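Local coordinates for protein response regulator receiver (Brucella melitensis biovar Abortus, PDB 4G97) that probably acts as a two-component response regulator, joining a phosphorylatable receiver domain to a sigma-factor-like domain that would pass on the signal, at residues D52-Y57 / E105-H110; L56-C61 / I115-Q120; A98-A103 / V246-S251. All blocks are in the same frame, centred on the assembly; numbering follows the deposited sequence.

Interaction 1. Residues D52-Y57 / E105-H110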
ATOM      1  N   ASP A  52     -18.215   6.489  11.010  1.00 35.13           N
ATOM      2  CA  ASP A  52     -17.060   6.613  11.875  1.00 34.38           C
ATOM      3  C   ASP A  52     -15.752   6.447  11.063  1.00 36.01           C
ATOM      4  O   ASP A  52     -14.812   7.204  11.294  1.00 34.86           O
ATOM      5  CB  ASP A  52     -17.168   5.595  13.019  1.00 35.85           C
ATOM      6  CG  ASP A  52     -18.335   5.851  13.971  1.00 44.30           C
ATOM      7  OD1 ASP A  52     -18.655   7.040  14.222  1.00 44.47           O
ATOM      8  OD2 ASP A  52     -18.880   4.873  14.511  1.00 48.64           O
ATOM      9  N   ARG A  53     -15.738   5.529  10.067  1.00 33.39           N
ATOM     10  CA  ARG A  53     -14.569   5.262   9.202  1.00 33.64           C
ATOM     11  C   ARG A  53     -14.199   6.492   8.394  1.00 37.33           C
ATOM     12  O   ARG A  53     -13.042   6.909   8.421  1.00 36.05           O
ATOM     13  CB  ARG A  53     -14.799   4.058   8.270  1.00 33.29           C
ATOM     14  CG  ARG A  53     -13.478   3.454   7.741  1.00 33.22           C
ATOM     15  CD  ARG A  53     -13.638   2.370   6.677  1.00 33.30           C
ATOM     16  NE  ARG A  53     -12.331   2.027   6.092  1.00 41.45           N
ATOM     17  CZ  ARG A  53     -12.122   1.677   4.827  1.00 53.72           C
ATOM     18  NH1 ARG A  53     -13.143   1.587   3.976  1.00 38.82           N
ATOM     19  NH2 ARG A  53     -10.887   1.416   4.398  1.00 29.83           N
ATOM     20  N   ILE A  54     -15.202   7.098   7.707  1.00 35.31           N
ATOM     21  CA  ILE A  54     -15.064   8.332   6.923  1.00 34.99           C
ATOM     22  C   ILE A  54     -14.534   9.463   7.814  1.00 38.46           C
ATOM     23  O   ILE A  54     -13.568  10.118   7.434  1.00 38.24           O
ATOM     24  CB  ILE A  54     -16.366   8.688   6.130  1.00 37.71           C
ATOM     25  CG1 ILE A  54     -16.742   7.546   5.164  1.00 38.46           C
ATOM     26  CG2 ILE A  54     -16.236  10.034   5.369  1.00 37.78           C
ATOM     27  CD1 ILE A  54     -18.179   7.603   4.572  1.00 42.63           C
ATOM     28  N   GLY A  55     -15.132   9.638   9.003  1.00 35.70           N
ATOM     29  CA  GLY A  55     -14.703  10.635   9.988  1.00 34.63           C
ATOM     30  C   GLY A  55     -13.265  10.442  10.460  1.00 36.06           C
ATOM     31  O   GLY A  55     -12.539  11.422  10.682  1.00 33.94           O
ATOM     32  N   LEU A  56     -12.838   9.169  10.614  1.00 31.36           N
ATOM     33  CA  LEU A  56     -11.469   8.875  11.025  1.00 30.47           C
ATOM     34  C   LEU A  56     -10.484   9.264   9.912  1.00 33.03           C
ATOM     35  O   LEU A  56      -9.488   9.916  10.201  1.00 31.03           O
ATOM     36  CB  LEU A  56     -11.305   7.394  11.422  1.00 30.37           C
ATOM     37  CG  LEU A  56      -9.917   6.921  11.897  1.00 34.34           C
ATOM     38  CD1 LEU A  56      -9.460   7.656  13.161  1.00 33.86           C
ATOM     39  CD2 LEU A  56      -9.900   5.430  12.160  1.00 33.45           C
ATOM     40  N   TYR A  57     -10.770   8.869   8.652  1.00 30.44           N
ATOM     41  CA  TYR A  57      -9.912   9.159   7.494  1.00 29.73           C
ATOM     42  C   TYR A  57      -9.874  10.648   7.182  1.00 35.05           C
ATOM     43  O   TYR A  57      -8.813  11.162   6.803  1.00 33.15           O
ATOM     44  CB  TYR A  57     -10.395   8.388   6.273  1.00 28.87           C
ATOM     45  CG  TYR A  57      -9.865   6.977   6.183  1.00 27.26           C
ATOM     46  CD1 TYR A  57     -10.356   5.973   7.011  1.00 29.04           C
ATOM     47  CD2 TYR A  57      -8.876   6.640   5.261  1.00 26.00           C
ATOM     48  CE1 TYR A  57      -9.896   4.661   6.907  1.00 29.55           C
ATOM     49  CE2 TYR A  57      -8.414   5.334   5.144  1.00 24.89           C
ATOM     50  CZ  TYR A  57      -8.947   4.342   5.945  1.00 31.34           C
ATOM     51  OH  TYR A  57      -8.510   3.052   5.812  1.00 32.05           O
ATOM     52  N   GLU A 105      -8.385   1.657  -0.514  1.00 28.88           N
ATOM     53  CA  GLU A 105      -9.206   1.745   0.693  1.00 29.31           C
ATOM     54  C   GLU A 105     -10.666   1.271   0.628  1.00 36.17           C
ATOM     55  O   GLU A 105     -11.293   1.092   1.671  1.00 36.85           O
ATOM     56  CB  GLU A 105      -9.017   3.101   1.414  1.00 30.03           C
ATOM     57  CG  GLU A 105      -7.575   3.352   1.869  1.00 33.49           C
ATOM     58  CD  GLU A 105      -6.946   2.252   2.714  1.00 40.31           C
ATOM     59  OE1 GLU A 105      -7.574   1.827   3.709  1.00 27.99           O
ATOM     60  OE2 GLU A 105      -5.842   1.783   2.358  1.00 34.80           O
ATOM     61  N   GLY A 106     -11.171   1.022  -0.565  1.00 34.60           N
ATOM     62  CA  GLY A 106     -12.539   0.532  -0.729  1.00 35.93           C
ATOM     63  C   GLY A 106     -13.671   1.533  -0.555  1.00 40.82           C
ATOM     64  O   GLY A 106     -14.825   1.120  -0.394  1.00 43.33           O
ATOM     65  N   PHE A 107     -13.377   2.837  -0.596  1.00 35.59           N
ATOM     66  CA  PHE A 107     -14.394   3.889  -0.515  1.00 35.39           C
ATOM     67  C   PHE A 107     -14.941   4.178  -1.916  1.00 43.02           C
ATOM     68  O   PHE A 107     -14.174   4.191  -2.880  1.00 41.25           O
ATOM     69  CB  PHE A 107     -13.816   5.209   0.049  1.00 36.28           C
ATOM     70  CG  PHE A 107     -13.385   5.175   1.500  1.00 36.70           C
ATOM     71  CD1 PHE A 107     -14.329   5.135   2.525  1.00 37.90           C
ATOM     72  CD2 PHE A 107     -12.032   5.204   1.845  1.00 36.24           C
ATOM     73  CE1 PHE A 107     -13.923   5.090   3.873  1.00 38.39           C
ATOM     74  CE2 PHE A 107     -11.629   5.138   3.189  1.00 37.18           C
ATOM     75  CZ  PHE A 107     -12.574   5.091   4.194  1.00 35.65           C
ATOM     76  N   ASN A 108     -16.257   4.468  -2.034  1.00 42.17           N
ATOM     77  CA  ASN A 108     -16.789   4.890  -3.333  1.00 41.97           C
ATOM     78  C   ASN A 108     -16.357   6.352  -3.475  1.00 46.78           C
ATOM     79  O   ASN A 108     -15.868   6.939  -2.496  1.00 44.96           O
ATOM     80  CB  ASN A 108     -18.318   4.706  -3.447  1.00 42.60           C
ATOM     81  CG  ASN A 108     -19.176   5.431  -2.430  1.00 60.09           C
ATOM     82  OD1 ASN A 108     -19.093   6.655  -2.238  1.00 52.09           O
ATOM     83  ND2 ASN A 108     -20.104   4.696  -1.840  1.00 55.64           N
ATOM     84  N   ASP A 109     -16.515   6.932  -4.679  1.00 45.26           N
ATOM     85  CA  ASP A 109     -16.113   8.299  -4.983  1.00 46.20           C
ATOM     86  C   ASP A 109     -16.694   9.360  -4.039  1.00 51.99           C
ATOM     87  O   ASP A 109     -15.994  10.309  -3.689  1.00 51.60           O
ATOM     88  CB  ASP A 109     -16.428   8.620  -6.451  1.00 48.86           C
ATOM     89  CG  ASP A 109     -15.679   7.762  -7.456  1.00 66.82           C
ATOM     90  OD1 ASP A 109     -15.511   6.543  -7.196  1.00 68.36           O
ATOM     91  OD2 ASP A 109     -15.304   8.292  -8.523  1.00 75.18           O
ATOM     92  N   HIS A 110     -17.961   9.206  -3.624  1.00 51.34           N
ATOM     93  CA  HIS A 110     -18.602  10.190  -2.742  1.00 51.92           C
ATOM     94  C   HIS A 110     -18.030  10.190  -1.338  1.00 49.17           C
ATOM     95  O   HIS A 110     -17.791  11.265  -0.784  1.00 48.69           O
ATOM     96  CB  HIS A 110     -20.133  10.070  -2.763  1.00 54.73           C
ATOM     97  CG  HIS A 110     -20.718  10.392  -4.108  1.00 60.02           C
ATOM     98  ND1 HIS A 110     -20.687  11.685  -4.625  1.00 62.79           N
ATOM     99  CD2 HIS A 110     -21.301   9.574  -5.015  1.00 62.92           C
ATOM    100  CE1 HIS A 110     -21.258  11.610  -5.817  1.00 62.60           C
ATOM    101  NE2 HIS A 110     -21.644  10.360  -6.097  1.00 63.03           N
TER
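The guanidinium of Arg53 lies flat on the ring of Phe107. The two planes are 18° apart and the centres 4.1 Å apart. Phe107 CZ sits beneath the centre of the guanidinium, while Arg53 NH1 is offset toward the ring's rim, so the cation-pi contact is off-centre. CG of Arg53 is anti to the backbone N (chi1 -160°), and the chain runs extended to NE. The guanidinium then meets Glu105 end-on. Arg53 NH2 donates to Glu105 O at 2.8 Å and Arg53 NH1 to the same Glu105 O at 3.0 Å. The carbonyl oxygen lies in the guanidinium plane, and these two bonds should help hold the group flat over Phe107.

Tyr57 receives the same phenylalanine differently. The edge of Phe107 points at the Tyr57 face in a T-shaped pair, centroids 4.8 Å apart. Tyr57 OH donates to Glu105 OE1 at 2.6 Å, from above the carboxylate plane. Arg53 NH2 also forms a salt bridge with Glu105 OE1, 3.4 Å away, and Arg16 is a second cationic partner of that oxygen. Ile54 CG1 adds an apolar contact, 4.0 Å from Phe107 CE1.

Phe107 thus has the Arg53 guanidinium over one face and the Tyr57 ring at its edge. It belongs to the turn leading into helix 109-116, probably the first helix of a sigma4-like helix-turn-helix, and here the turn packs on a sigma2-like helix.

Interaction 2. Residues L56-C61 / I115-Q120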
ATOM      1  N   LEU A  56     -12.838   9.169  10.614  1.00 31.36           N
ATOM      2  CA  LEU A  56     -11.469   8.875  11.025  1.00 30.47           C
ATOM      3  C   LEU A  56     -10.484   9.264   9.912  1.00 33.03           C
ATOM      4  O   LEU A  56      -9.488   9.916  10.201  1.00 31.03           O
ATOM      5  CB  LEU A  56     -11.305   7.394  11.422  1.00 30.37           C
ATOM      6  CG  LEU A  56      -9.917   6.921  11.897  1.00 34.34           C
ATOM      7  CD1 LEU A  56      -9.460   7.656  13.161  1.00 33.86           C
ATOM      8  CD2 LEU A  56      -9.900   5.430  12.160  1.00 33.45           C
ATOM      9  N   TYR A  57     -10.770   8.869   8.652  1.00 30.44           N
ATOM     10  CA  TYR A  57      -9.912   9.159   7.494  1.00 29.73           C
ATOM     11  C   TYR A  57      -9.874  10.648   7.182  1.00 35.05           C
ATOM     12  O   TYR A  57      -8.813  11.162   6.803  1.00 33.15           O
ATOM     13  CB  TYR A  57     -10.395   8.388   6.273  1.00 28.87           C
ATOM     14  CG  TYR A  57      -9.865   6.977   6.183  1.00 27.26           C
ATOM     15  CD1 TYR A  57     -10.356   5.973   7.011  1.00 29.04           C
ATOM     16  CD2 TYR A  57      -8.876   6.640   5.261  1.00 26.00           C
ATOM     17  CE1 TYR A  57      -9.896   4.661   6.907  1.00 29.55           C
ATOM     18  CE2 TYR A  57      -8.414   5.334   5.144  1.00 24.89           C
ATOM     19  CZ  TYR A  57      -8.947   4.342   5.945  1.00 31.34           C
ATOM     20  OH  TYR A  57      -8.510   3.052   5.812  1.00 32.05           O
ATOM     21  N   ARG A  58     -11.034  11.343   7.362  1.00 33.47           N
ATOM     22  CA  ARG A  58     -11.184  12.804   7.196  1.00 33.33           C
ATOM     23  C   ARG A  58     -10.292  13.547   8.196  1.00 38.00           C
ATOM     24  O   ARG A  58      -9.552  14.454   7.814  1.00 37.56           O
ATOM     25  CB  ARG A  58     -12.667  13.222   7.363  1.00 34.38           C
ATOM     26  CG  ARG A  58     -12.910  14.678   7.014  1.00 42.15           C
ATOM     27  CD  ARG A  58     -14.377  14.970   6.916  1.00 51.98           C
ATOM     28  NE  ARG A  58     -14.614  16.406   7.012  1.00 61.17           N
ATOM     29  CZ  ARG A  58     -15.811  16.962   7.156  1.00 73.23           C
ATOM     30  NH1 ARG A  58     -16.901  16.202   7.225  1.00 55.62           N
ATOM     31  NH2 ARG A  58     -15.930  18.280   7.239  1.00 57.83           N
ATOM     32  N   LEU A  59     -10.329  13.135   9.474  1.00 36.48           N
ATOM     33  CA  LEU A  59      -9.470  13.700  10.511  1.00 36.02           C
ATOM     34  C   LEU A  59      -8.014  13.484  10.122  1.00 39.34           C
ATOM     35  O   LEU A  59      -7.229  14.437  10.160  1.00 38.93           O
ATOM     36  CB  LEU A  59      -9.771  13.029  11.857  1.00 36.29           C
ATOM     37  CG  LEU A  59      -8.912  13.415  13.061  1.00 41.06           C
ATOM     38  CD1 LEU A  59      -9.028  14.896  13.378  1.00 41.26           C
ATOM     39  CD2 LEU A  59      -9.337  12.610  14.273  1.00 43.93           C
ATOM     40  N   PHE A  60      -7.648  12.236   9.718  1.00 35.20           N
ATOM     41  CA  PHE A  60      -6.277  11.947   9.279  1.00 33.83           C
ATOM     42  C   PHE A  60      -5.869  12.889   8.135  1.00 36.81           C
ATOM     43  O   PHE A  60      -4.834  13.540   8.243  1.00 37.12           O
ATOM     44  CB  PHE A  60      -6.118  10.469   8.860  1.00 35.00           C
ATOM     45  CG  PHE A  60      -4.729  10.149   8.357  1.00 35.14           C
ATOM     46  CD1 PHE A  60      -4.396  10.335   7.017  1.00 35.90           C
ATOM     47  CD2 PHE A  60      -3.732   9.723   9.235  1.00 35.84           C
ATOM     48  CE1 PHE A  60      -3.103  10.088   6.563  1.00 36.09           C
ATOM     49  CE2 PHE A  60      -2.448   9.450   8.774  1.00 37.19           C
ATOM     50  CZ  PHE A  60      -2.138   9.649   7.444  1.00 34.94           C
ATOM     51  N   CYS A  61      -6.660  12.941   7.045  1.00 35.32           N
ATOM     52  CA  CYS A  61      -6.371  13.805   5.891  1.00 36.86           C
ATOM     53  C   CYS A  61      -6.328  15.304   6.228  1.00 43.69           C
ATOM     54  O   CYS A  61      -5.493  16.008   5.671  1.00 42.61           O
ATOM     55  CB  CYS A  61      -7.289  13.511   4.710  1.00 37.13           C
ATOM     56  SG  CYS A  61      -7.099  11.846   4.015  1.00 40.93           S
ATOM     57  N   ILE A 115     -14.062  12.484   2.492  1.00 37.20           N
ATOM     58  CA  ILE A 115     -12.784  12.347   3.213  1.00 35.29           C
ATOM     59  C   ILE A 115     -11.836  13.485   2.832  1.00 39.77           C
ATOM     60  O   ILE A 115     -11.209  14.079   3.718  1.00 39.33           O
ATOM     61  CB  ILE A 115     -12.129  10.950   2.971  1.00 36.96           C
ATOM     62  CG1 ILE A 115     -12.894   9.856   3.738  1.00 35.75           C
ATOM     63  CG2 ILE A 115     -10.632  10.949   3.320  1.00 35.33           C
ATOM     64  CD1 ILE A 115     -12.684   8.530   3.268  1.00 35.66           C
ATOM     65  N   LEU A 116     -11.728  13.782   1.519  1.00 39.06           N
ATOM     66  CA  LEU A 116     -10.821  14.827   1.033  1.00 40.95           C
ATOM     67  C   LEU A 116     -11.373  16.258   1.120  1.00 47.21           C
ATOM     68  O   LEU A 116     -10.606  17.199   0.922  1.00 47.02           O
ATOM     69  CB  LEU A 116     -10.280  14.528  -0.369  1.00 41.32           C
ATOM     70  CG  LEU A 116      -9.289  13.370  -0.494  1.00 46.34           C
ATOM     71  CD1 LEU A 116      -9.031  13.052  -1.935  1.00 46.36           C
ATOM     72  CD2 LEU A 116      -7.976  13.641   0.262  1.00 47.88           C
ATOM     73  N   GLU A 117     -12.672  16.418   1.446  1.00 45.51           N
ATOM     74  CA  GLU A 117     -13.345  17.725   1.616  1.00 46.63           C
ATOM     75  C   GLU A 117     -13.362  18.515   0.307  1.00 53.04           C
ATOM     76  O   GLU A 117     -12.932  19.669   0.261  1.00 53.37           O
ATOM     77  CB  GLU A 117     -12.717  18.557   2.758  1.00 47.69           C
ATOM     78  CG  GLU A 117     -12.737  17.888   4.119  1.00 56.75           C
ATOM     79  CD  GLU A 117     -12.388  18.777   5.294  1.00 67.62           C
ATOM     80  OE1 GLU A 117     -11.671  19.786   5.101  1.00 71.88           O
ATOM     81  OE2 GLU A 117     -12.791  18.431   6.426  1.00 64.22           O
ATOM     82  N   VAL A 118     -13.822  17.853  -0.761  1.00 51.25           N
ATOM     83  CA  VAL A 118     -13.945  18.385  -2.118  1.00 52.13           C
ATOM     84  C   VAL A 118     -15.313  17.971  -2.634  1.00 59.53           C
ATOM     85  O   VAL A 118     -15.883  16.996  -2.126  1.00 59.06           O
ATOM     86  CB  VAL A 118     -12.802  17.922  -3.090  1.00 55.43           C
ATOM     87  CG1 VAL A 118     -11.437  18.441  -2.645  1.00 55.48           C
ATOM     88  CG2 VAL A 118     -12.775  16.406  -3.270  1.00 54.95           C
ATOM     89  N   ASP A 119     -15.843  18.711  -3.632  1.00 58.66           N
ATOM     90  CA  ASP A 119     -17.121  18.403  -4.280  1.00 59.56           C
ATOM     91  C   ASP A 119     -16.895  17.200  -5.184  1.00 65.65           C
ATOM     92  O   ASP A 119     -15.764  16.998  -5.643  1.00 65.70           O
ATOM     93  CB  ASP A 119     -17.591  19.593  -5.111  1.00 60.43           C
ATOM     94  N   GLN A 120     -17.959  16.403  -5.436  1.00 63.70           N
ATOM     95  CA  GLN A 120     -17.926  15.200  -6.282  1.00 64.44           C
ATOM     96  C   GLN A 120     -17.315  15.451  -7.665  1.00 69.70           C
ATOM     97  O   GLN A 120     -16.617  14.576  -8.190  1.00 69.50           O
ATOM     98  CB  GLN A 120     -19.322  14.609  -6.419  1.00 65.28           C
TER
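Arg58 and Glu117 meet in a salt bridge that uses one carboxylate oxygen. Arg58 NE donates to Glu117 OE2 at 2.8 Å, with an N-H...O angle of 158°. The oxygen lies close to the guanidinium plane and uses its anti lone pair, on the side away from OE1. Arg58 NH2 adds a weak bond to the same Glu117 OE2 at 3.2 Å. The carboxylate does not lie flat with the guanidinium: the two planes are 75° apart. Glu117 OE2 has one more donor, Asn62 ND2, one residue beyond segment 56-61. One oxygen thus takes two hydrogen bonds and a weak third. This should stabilise its negative charge.

Arg58 reaches Glu117 with an extended chain, its CG anti to the backbone N (chi1 -172°). On the way it passes the carbonyl of Ile115, with Arg58 CG 3.8 Å from Ile115 O. The backbones are very close here: the CA atoms of Arg58 and Ile115 are 4.3 Å apart.

Glu117 has positive phi and is the C-prime residue of a Schellman motif that ends helix 109-116. Val118 N is bound to Ala113 O, and Glu117 N to Glu114 O. The turn after it leads to helix 120-135. The two helices are consistent with the helix-turn-helix of a sigma4-like domain.

Away from the salt bridge the contact is apolar. Ile115 CD1 packs on Tyr57 CB at 3.8 Å, beside the root of the tyrosine. The hydroxyl of Tyr57 leads away, donates to Glu105 and accepts from Arg53. Ile115 CG2 touches Cys61 SG at 3.7 Å. Leu116 CD2 approaches Cys61 SG at 4.3 Å. The backbone N of Cys61 is bound to Tyr57 O within helix 52-64. Leu101 of helix 94-104 also packs on Tyr57, Ile115 and Leu116.

Interaction 3. Residues A98-A103 / V246-S251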
ATOM      1  N   ALA A  98      -6.513  10.457  -3.643  1.00 40.41           N
ATOM      2  CA  ALA A  98      -7.831  10.170  -4.179  1.00 39.28           C
ATOM      3  C   ALA A  98      -7.905   8.749  -4.728  1.00 41.55           C
ATOM      4  O   ALA A  98      -8.809   7.994  -4.361  1.00 41.41           O
ATOM      5  CB  ALA A  98      -8.199  11.207  -5.243  1.00 40.07           C
ATOM      6  N   PHE A  99      -6.921   8.356  -5.552  1.00 36.59           N
ATOM      7  CA  PHE A  99      -6.869   7.015  -6.135  1.00 35.75           C
ATOM      8  C   PHE A  99      -6.691   5.946  -5.059  1.00 36.42           C
ATOM      9  O   PHE A  99      -7.344   4.890  -5.125  1.00 36.46           O
ATOM     10  CB  PHE A  99      -5.753   6.928  -7.194  1.00 38.35           C
ATOM     11  CG  PHE A  99      -5.991   5.836  -8.211  1.00 40.41           C
ATOM     12  CD1 PHE A  99      -6.697   6.094  -9.381  1.00 44.10           C
ATOM     13  CD2 PHE A  99      -5.514   4.548  -7.998  1.00 42.69           C
ATOM     14  CE1 PHE A  99      -6.943   5.073 -10.307  1.00 44.74           C
ATOM     15  CE2 PHE A  99      -5.754   3.531  -8.929  1.00 45.82           C
ATOM     16  CZ  PHE A  99      -6.459   3.803 -10.080  1.00 44.01           C
ATOM     17  N   LEU A 100      -5.848   6.231  -4.038  1.00 30.57           N
ATOM     18  CA  LEU A 100      -5.614   5.289  -2.941  1.00 29.84           C
ATOM     19  C   LEU A 100      -6.912   5.025  -2.170  1.00 32.92           C
ATOM     20  O   LEU A 100      -7.240   3.871  -1.939  1.00 33.02           O
ATOM     21  CB  LEU A 100      -4.481   5.741  -2.000  1.00 29.99           C
ATOM     22  CG  LEU A 100      -3.026   5.642  -2.544  1.00 35.73           C
ATOM     23  CD1 LEU A 100      -2.049   6.106  -1.505  1.00 35.14           C
ATOM     24  CD2 LEU A 100      -2.648   4.208  -2.933  1.00 39.58           C
ATOM     25  N   LEU A 101      -7.678   6.077  -1.855  1.00 28.89           N
ATOM     26  CA  LEU A 101      -8.959   5.966  -1.127  1.00 29.55           C
ATOM     27  C   LEU A 101      -9.969   5.080  -1.817  1.00 35.46           C
ATOM     28  O   LEU A 101     -10.701   4.358  -1.143  1.00 34.69           O
ATOM     29  CB  LEU A 101      -9.578   7.357  -0.850  1.00 29.44           C
ATOM     30  CG  LEU A 101      -8.851   8.231   0.181  1.00 33.25           C
ATOM     31  CD1 LEU A 101      -9.317   9.665   0.089  1.00 32.85           C
ATOM     32  CD2 LEU A 101      -8.975   7.666   1.594  1.00 32.96           C
ATOM     33  N   VAL A 102     -10.019   5.138  -3.156  1.00 34.75           N
ATOM     34  CA  VAL A 102     -10.938   4.322  -3.934  1.00 35.84           C
ATOM     35  C   VAL A 102     -10.348   2.952  -4.273  1.00 39.12           C
ATOM     36  O   VAL A 102     -10.948   1.943  -3.911  1.00 38.39           O
ATOM     37  CB  VAL A 102     -11.565   5.056  -5.167  1.00 41.29           C
ATOM     38  CG1 VAL A 102     -12.460   6.210  -4.727  1.00 41.42           C
ATOM     39  CG2 VAL A 102     -10.501   5.563  -6.127  1.00 41.77           C
ATOM     40  N   ALA A 103      -9.167   2.907  -4.940  1.00 36.88           N
ATOM     41  CA  ALA A 103      -8.533   1.647  -5.378  1.00 36.28           C
ATOM     42  C   ALA A 103      -8.006   0.800  -4.256  1.00 37.58           C
ATOM     43  O   ALA A 103      -8.131  -0.422  -4.325  1.00 38.77           O
ATOM     44  CB  ALA A 103      -7.422   1.924  -6.370  1.00 37.22           C
ATOM     45  N   VAL A 246      -3.705  -3.526  -6.705  1.00 28.33           N
ATOM     46  CA  VAL A 246      -2.358  -3.948  -7.130  1.00 28.84           C
ATOM     47  C   VAL A 246      -1.703  -2.836  -7.962  1.00 31.92           C
ATOM     48  O   VAL A 246      -0.584  -2.416  -7.667  1.00 31.50           O
ATOM     49  CB  VAL A 246      -2.414  -5.291  -7.898  1.00 33.23           C
ATOM     50  CG1 VAL A 246      -1.063  -5.623  -8.520  1.00 33.39           C
ATOM     51  CG2 VAL A 246      -2.869  -6.422  -6.976  1.00 33.06           C
ATOM     52  N   LYS A 247      -2.419  -2.350  -8.968  1.00 27.97           N
ATOM     53  CA  LYS A 247      -1.990  -1.260  -9.840  1.00 28.52           C
ATOM     54  C   LYS A 247      -1.555  -0.027  -9.009  1.00 32.52           C
ATOM     55  O   LYS A 247      -0.468   0.526  -9.235  1.00 31.39           O
ATOM     56  CB  LYS A 247      -3.155  -0.914 -10.776  1.00 30.60           C
ATOM     57  CG  LYS A 247      -2.925   0.285 -11.682  1.00 41.97           C
ATOM     58  CD  LYS A 247      -3.974   0.357 -12.785  1.00 48.57           C
ATOM     59  CE  LYS A 247      -5.149   1.243 -12.459  1.00 54.59           C
ATOM     60  NZ  LYS A 247      -6.189   1.189 -13.524  1.00 63.29           N
ATOM     61  N   ALA A 248      -2.405   0.374  -8.039  1.00 27.49           N
ATOM     62  CA  ALA A 248      -2.177   1.519  -7.165  1.00 26.40           C
ATOM     63  C   ALA A 248      -0.960   1.345  -6.303  1.00 30.14           C
ATOM     64  O   ALA A 248      -0.189   2.288  -6.167  1.00 31.13           O
ATOM     65  CB  ALA A 248      -3.394   1.760  -6.282  1.00 26.38           C
ATOM     66  N   LEU A 249      -0.796   0.165  -5.691  1.00 26.36           N
ATOM     67  CA  LEU A 249       0.330  -0.072  -4.806  1.00 25.95           C
ATOM     68  C   LEU A 249       1.658  -0.207  -5.544  1.00 29.91           C
ATOM     69  O   LEU A 249       2.660   0.275  -5.037  1.00 28.32           O
ATOM     70  CB  LEU A 249       0.072  -1.193  -3.821  1.00 25.36           C
ATOM     71  CG  LEU A 249      -1.055  -0.890  -2.816  1.00 28.45           C
ATOM     72  CD1 LEU A 249      -1.462  -2.144  -2.087  1.00 26.94           C
ATOM     73  CD2 LEU A 249      -0.657   0.224  -1.840  1.00 27.99           C
ATOM     74  N   ILE A 250       1.651  -0.776  -6.769  1.00 26.12           N
ATOM     75  CA  ILE A 250       2.864  -0.820  -7.593  1.00 26.26           C
ATOM     76  C   ILE A 250       3.264   0.610  -7.951  1.00 30.92           C
ATOM     77  O   ILE A 250       4.437   0.965  -7.820  1.00 32.28           O
ATOM     78  CB  ILE A 250       2.750  -1.723  -8.855  1.00 29.09           C
ATOM     79  CG1 ILE A 250       2.612  -3.187  -8.438  1.00 28.68           C
ATOM     80  CG2 ILE A 250       4.004  -1.544  -9.757  1.00 31.05           C
ATOM     81  CD1 ILE A 250       2.166  -4.099  -9.569  1.00 32.98           C
ATOM     82  N   SER A 251       2.284   1.431  -8.365  1.00 25.87           N
ATOM     83  CA  SER A 251       2.497   2.830  -8.708  1.00 25.78           C
ATOM     84  C   SER A 251       3.144   3.594  -7.535  1.00 31.41           C
ATOM     85  O   SER A 251       4.134   4.300  -7.745  1.00 31.98           O
ATOM     86  CB  SER A 251       1.183   3.492  -9.106  1.00 28.42           C
ATOM     87  OG  SER A 251       1.406   4.865  -9.383  1.00 39.79           O
TER
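Phe99 and Ala103, which both touch Ala248, are tied together by the shortest polar bond here: Ala103 N donates to Phe99 O at 2.7 Å. The same carbonyl receives a weak bond from Val102 N. The helix widens into a pi-type turn at 100-103. These bonds lie within helix 94-104. Across to segment 246-251 the contact is apolar.

Ala248 CB is touched by Phe99, Leu100 and Ala103. It lies near the plane of the Phe99 ring, at the edge. Ala248 CB is 3.9 Å from Phe99 CD2, and Phe99 CE2 is close by. CB of Phe99 points toward segment 246-251, and CG is anti to the backbone N (chi1 -156°). Ala103 CB meets Ala248 CB at 4.0 Å, methyl against methyl. Leu100 adds its CD2 branch, with Leu100 CD2 4.2 Å from Ala248 CB. Three side chains of one helix converge on a single methyl of the other. Two alanines face each other where the backbones come nearest: the CA atoms of Ala103 and Ala248 are 6.6 Å apart.

Lys247 crosses Phe99 at about a right angle. Its chain bends at chi3 (95°), which brings Lys247 CE to 3.7 Å from Phe99 CZ. The contact is made by the aliphatic part of the lysine. NZ has a weak, long ion pair with Asp244.

The axes of the two segments approach to 9.8 Å, with their directions 145° apart, so the segments run roughly antiparallel. Nearby, Ser251 OG is hydrogen-bonded to Arg96 of helix 94-104. Helix 243-265 is the last helix of the receiver fold and follows strand 236-238, an outer strand of the parallel sheet. It packs here on helix 94-104 of the sigma-like domain. Helix 120-135 joins this interface through Ile134, which touches Phe99 and Ser251, and helix 11-22 packs on Leu100.

How the interactions relate
Interactions 1 and 2 are neighbours, with centres 8 Å apart. Both join helix 52-64 to the region of helix 109-116, and they share Tyr57. They meet where Phe107 CE2 lies 3.6 Å from Ile115 CD1. Interaction 3 is centred 14 Å from interaction 1 and 17 Å from interaction 2. Leu101, on the helix used by interaction 3, reaches the other two contacts: Leu101 CD2 is 3.8 Å from Tyr57 CD2. Interactions 1 and 2 pack the sigma2-like helix against the sigma4-like region, whereas interaction 3 packs the latter against the receiver domain. That domain carries the predicted phosphorylation site, Asp191, unmodified here. The calcium ion is bound by His265 and His268 of the C-terminal histidine run, evidently a tag, outside all three contacts.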